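Local coordinates for geobacter metallireducens SMUG1 (Geobacter metallireducens, PDB 5H9I), which is a SMUG1-type member of the uracil-DNA glycosylase superfamily, an alpha/beta protein with a parallel beta sheet flanked by helices, at residues 192-195 with 196-200; 229-232 with 233-237. All coordinates share one frame; numbering follows the deposited sequence.

Contact 1: residues 192-195 with 196-200; sequences FAEA and RCHEA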
loop_
_atom_site.group_PDB
_atom_site.type_symbol
_atom_site.label_atom_id
_atom_site.label_comp_id
_atom_site.label_asym_id
_atom_site.label_seq_id
_atom_site.Cartn_x
_atom_site.Cartn_y
_atom_site.Cartn_z
ATOM N N PHE A 192 2.672 -11.007 -5.688
ATOM C CA PHE A 192 2.223 -11.319 -4.326
ATOM C C PHE A 192 0.879 -10.627 -4.043
ATOM O O PHE A 192 -0.078 -11.248 -3.575
ATOM C CB PHE A 192 3.225 -10.992 -3.245
ATOM C CG PHE A 192 2.635 -10.935 -1.872
ATOM C CD1 PHE A 192 2.651 -12.056 -1.025
ATOM C CD2 PHE A 192 2.029 -9.687 -1.402
ATOM C CE1 PHE A 192 2.084 -11.930 0.254
ATOM C CE2 PHE A 192 1.504 -9.516 -0.206
ATOM C CZ PHE A 192 1.538 -10.666 0.666
ATOM N N ALA A 193 0.827 -9.341 -4.346
ATOM C CA ALA A 193 -0.425 -8.640 -4.124
ATOM C C ALA A 193 -1.515 -9.217 -4.947
ATOM O O ALA A 193 -2.607 -9.374 -4.444
ATOM C CB ALA A 193 -0.270 -7.128 -4.383
ATOM N N GLU A 194 -1.307 -9.552 -6.188
ATOM C CA GLU A 194 -2.321 -10.156 -7.045
ATOM C C GLU A 194 -2.838 -11.440 -6.362
ATOM O O GLU A 194 -4.036 -11.630 -6.335
ATOM C CB GLU A 194 -1.884 -10.472 -8.428
ATOM C CG GLU A 194 -3.006 -11.009 -9.293
ATOM C CD GLU A 194 -2.535 -11.802 -10.473
ATOM O OE1 GLU A 194 -3.438 -12.043 -11.313
ATOM O OE2 GLU A 194 -1.351 -12.036 -10.660
ATOM N N ALA A 195 -1.908 -12.267 -5.875
ATOM C CA ALA A 195 -2.368 -13.560 -5.321
ATOM C C ALA A 195 -3.188 -13.364 -4.073
ATOM O O ALA A 195 -4.227 -14.080 -3.914
ATOM C CB ALA A 195 -1.161 -14.429 -4.989
ATOM N N ARG A 196 -2.820 -12.390 -3.222
ATOM C CA ARG A 196 -3.660 -12.101 -2.067
ATOM C C ARG A 196 -5.055 -11.597 -2.467
ATOM O O ARG A 196 -6.033 -11.889 -1.773
ATOM C CB ARG A 196 -3.038 -11.112 -1.140
ATOM C CG ARG A 196 -1.678 -11.571 -0.539
ATOM C CD ARG A 196 -1.702 -12.968 0.072
ATOM N NE ARG A 196 -2.849 -13.227 0.949
ATOM C CZ ARG A 196 -3.425 -14.406 1.148
ATOM N NH1 ARG A 196 -2.931 -15.516 0.596
ATOM N NH2 ARG A 196 -4.478 -14.488 1.967
ATOM N N CYS A 197 -5.131 -10.748 -3.509
ATOM C CA CYS A 197 -6.426 -10.249 -3.960
ATOM C C CYS A 197 -7.292 -11.459 -4.442
ATOM O O CYS A 197 -8.479 -11.422 -4.148
ATOM C CB CYS A 197 -6.268 -9.221 -5.071
ATOM S SG CYS A 197 -5.484 -7.642 -4.512
ATOM N N HIS A 198 -6.774 -12.378 -5.225
ATOM C CA HIS A 198 -7.606 -13.498 -5.650
ATOM C C HIS A 198 -8.039 -14.249 -4.415
ATOM O O HIS A 198 -9.251 -14.650 -4.354
ATOM C CB HIS A 198 -6.823 -14.412 -6.595
ATOM C CG HIS A 198 -6.615 -13.896 -7.962
ATOM N ND1 HIS A 198 -7.619 -13.720 -8.857
ATOM C CD2 HIS A 198 -5.483 -13.576 -8.618
ATOM C CE1 HIS A 198 -7.125 -13.296 -10.010
ATOM N NE2 HIS A 198 -5.825 -13.168 -9.864
ATOM N N GLU A 199 -7.195 -14.444 -3.452
ATOM C CA GLU A 199 -7.524 -15.256 -2.242
ATOM C C GLU A 199 -8.591 -14.565 -1.373
ATOM O O GLU A 199 -9.547 -15.169 -0.909
ATOM C CB GLU A 199 -6.322 -15.534 -1.362
ATOM C CG GLU A 199 -5.324 -16.536 -1.911
ATOM C CD GLU A 199 -5.763 -17.988 -1.651
ATOM O OE1 GLU A 199 -6.167 -18.276 -0.552
ATOM O OE2 GLU A 199 -5.729 -18.725 -2.593
ATOM N N ALA A 200 -8.437 -13.270 -1.157
ATOM C CA ALA A 200 -9.306 -12.549 -0.279
ATOM C C ALA A 200 -10.676 -12.261 -0.849
ATOM O O ALA A 200 -11.627 -12.137 -0.085
ATOM C CB ALA A 200 -8.614 -11.229 0.165
#
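Phe192 and Arg196, one helical turn apart, meet through a CH-pi contact: Arg196 CG sits over one face of the Phe192 ring, 3.6 Å from CZ and displaced toward the rim. The aliphatic part of the arginine does the touching. The bend at chi2 (-50°) brings CD back toward the ring edge beside CG, and a second bend at chi3 turns the guanidinium onward, its plane inclined to that of the phenyl. The charged end is held by residues beyond this turn, with NH2 in a salt bridge to Asp171 and NE hydrogen-bonded to Tyr140 OH.

The polar side-chain pair is Glu194 with His198, again four residues apart. His198 NE2 donates to Glu194 OE1 at 3.0 Å. The carboxylate oxygen lies close to the imidazole plane, yet the N-H reaches it from above the carboxylate plane, 39° out of it. Glu194 can meet the ring because its CG stands opposite the backbone N (chi1 -176°) and the chain runs on extended; CG itself comes 3.6 Å from His198 CD2. A protonated imidazole would probably gain from the neighbouring carboxylate.

The backbone beneath is regular alpha helix. Arg196 N bonds to Phe192 O and His198 N to Glu194 O, both at 3.0 Å, and Cys197 N and Glu199 N repeat the i to i+4 pattern with Ala193 O and Ala195 O.

Helix 191-201 is the crossover of a beta-alpha-beta unit between strands 185-189 and 207-211. Cys197 packs between Leu174 of helix 160-181 and Val208 of strand 207-211, Ala200 adds to the helix-helix packing at Asp171 and Leu174, and at the start of the helix Phe192 touches Met60 of the xanthine pocket.

Contact 2: residues 229-232 with 233-237; sequences ALRQ and LAELG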
loop_
_atom_site.group_PDB
_atom_site.type_symbol
_atom_site.label_atom_id
_atom_site.label_comp_id
_atom_site.label_asym_id
_atom_site.label_seq_id
_atom_site.Cartn_x
_atom_site.Cartn_y
_atom_site.Cartn_z
ATOM N N ALA A 229 2.765 -1.327 -18.005
ATOM C CA ALA A 229 1.576 -1.311 -17.180
ATOM C C ALA A 229 0.376 -0.818 -17.957
ATOM O O ALA A 229 -0.736 -1.279 -17.761
ATOM C CB ALA A 229 1.825 -0.351 -15.979
ATOM N N LEU A 230 0.659 0.080 -18.840
ATOM C CA LEU A 230 -0.432 0.656 -19.656
ATOM C C LEU A 230 -1.008 -0.397 -20.565
ATOM O O LEU A 230 -2.271 -0.563 -20.664
ATOM C CB LEU A 230 0.031 2.007 -20.270
ATOM C CG LEU A 230 -0.867 2.790 -21.078
ATOM C CD1 LEU A 230 -1.911 3.293 -20.058
ATOM C CD2 LEU A 230 -0.133 3.917 -21.807
ATOM N N ARG A 231 -0.185 -1.256 -21.166
ATOM C CA ARG A 231 -0.632 -2.426 -21.865
ATOM C C ARG A 231 -1.432 -3.447 -21.076
ATOM O O ARG A 231 -2.490 -3.909 -21.467
ATOM C CB ARG A 231 0.564 -3.169 -22.581
ATOM C CG ARG A 231 0.211 -4.575 -23.090
ATOM C CD ARG A 231 1.302 -5.214 -23.983
ATOM N NE ARG A 231 2.516 -5.495 -23.223
ATOM C CZ ARG A 231 2.613 -6.413 -22.273
ATOM N NH1 ARG A 231 1.573 -7.188 -21.967
ATOM N NH2 ARG A 231 3.781 -6.592 -21.651
ATOM N N GLN A 232 -0.973 -3.783 -19.836
ATOM C CA GLN A 232 -1.635 -4.654 -19.013
ATOM C C GLN A 232 -2.999 -4.170 -18.629
ATOM O O GLN A 232 -3.982 -4.871 -18.545
ATOM C CB GLN A 232 -0.840 -4.982 -17.742
ATOM C CG GLN A 232 0.439 -5.763 -18.104
ATOM C CD GLN A 232 1.335 -5.932 -16.897
ATOM O OE1 GLN A 232 1.648 -4.969 -16.261
ATOM N NE2 GLN A 232 1.672 -7.157 -16.494
ATOM N N LEU A 233 -3.074 -2.871 -18.273
ATOM C CA LEU A 233 -4.388 -2.310 -18.013
ATOM C C LEU A 233 -5.381 -2.370 -19.140
ATOM O O LEU A 233 -6.526 -2.610 -18.915
ATOM C CB LEU A 233 -4.215 -0.861 -17.514
ATOM C CG LEU A 233 -3.514 -0.682 -16.116
ATOM C CD1 LEU A 233 -2.967 0.725 -15.952
ATOM C CD2 LEU A 233 -4.381 -1.151 -14.968
ATOM N N ALA A 234 -4.911 -2.085 -20.323
ATOM C CA ALA A 234 -5.758 -2.168 -21.483
ATOM C C ALA A 234 -6.256 -3.580 -21.697
ATOM O O ALA A 234 -7.441 -3.784 -21.983
ATOM C CB ALA A 234 -4.964 -1.659 -22.673
ATOM N N GLU A 235 -5.393 -4.561 -21.483
ATOM C CA GLU A 235 -5.805 -5.971 -21.587
ATOM C C GLU A 235 -6.802 -6.370 -20.554
ATOM O O GLU A 235 -7.658 -7.161 -20.839
ATOM C CB GLU A 235 -4.637 -6.941 -21.425
ATOM C CG GLU A 235 -3.564 -6.840 -22.400
ATOM C CD GLU A 235 -2.353 -7.661 -21.937
ATOM O OE1 GLU A 235 -2.447 -8.424 -20.925
ATOM O OE2 GLU A 235 -1.297 -7.489 -22.573
ATOM N N LEU A 236 -6.828 -5.729 -19.381
ATOM C CA LEU A 236 -7.798 -5.850 -18.368
ATOM C C LEU A 236 -9.108 -5.068 -18.590
ATOM O O LEU A 236 -10.020 -5.108 -17.759
ATOM C CB LEU A 236 -7.267 -5.403 -16.972
ATOM C CG LEU A 236 -6.579 -6.358 -15.989
ATOM C CD1 LEU A 236 -5.475 -7.083 -16.705
ATOM C CD2 LEU A 236 -5.966 -5.573 -14.852
ATOM N N GLY A 237 -9.145 -4.187 -19.587
ATOM C CA GLY A 237 -10.342 -3.328 -19.734
ATOM C C GLY A 237 -10.380 -2.080 -18.934
ATOM O O GLY A 237 -11.390 -1.520 -18.741
#
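Leu233 packs back against Ala229, one turn earlier: its N bonds to Ala229 O at 2.9 Å, and the leucine side chain leans over this carbonyl, with CG 3.3 Å from Ala229 O, before entering the hydrophobic layer of Ile187, Ile211 and Phe240. Leu233 and Gln232 each bury more surface here than any other residue. Gln232 works through its backbone: its O accepts Leu236 N at 3.1 Å, and Leu236 CD1 lies 3.2 Å from that same Gln232 O. The amide end turns toward the sheet, where OE1 takes the N-H of Ile212.

All this happens at the C-terminal end of helix 219-235, which finishes in a Schellman motif. Gly237 takes a positive phi (85°), which suits a glycine, and sends its N-H back to Ala234 O at 3.0 Å.

Arg231 and Glu235 run side by side on the exposed flank, forming an i to i+4 salt bridge in which Arg231 NH1 reaches Glu235 OE2 at 2.9 Å. The oxygen lies in the guanidinium plane and is approached on its syn side, somewhat out of the carboxylate plane. A bend at chi3 (67°) swings the arginine tip round to the glutamate.

Contacts 1 and 2 are both short runs of helix with buried and exposed faces; their centres lie 18 Å apart and their nearest atoms about 8 Å, with no direct touch. Contact 1 belongs to the crossover helix 191-201, closer to the middle of the molecule, while contact 2 ends helix 219-235 nearer the C-terminus. Both pack on strand 207-211, an edge strand of the parallel sheet. Each also pairs side chains four residues along, a His-carboxylate hydrogen bond in one and a salt bridge in the other. Contact 1 adds a CH-pi contact, and its Ala193 side chain is about 6 Å from xanthine; contact 2 instead relies on leucines and a glycine that terminates its helix.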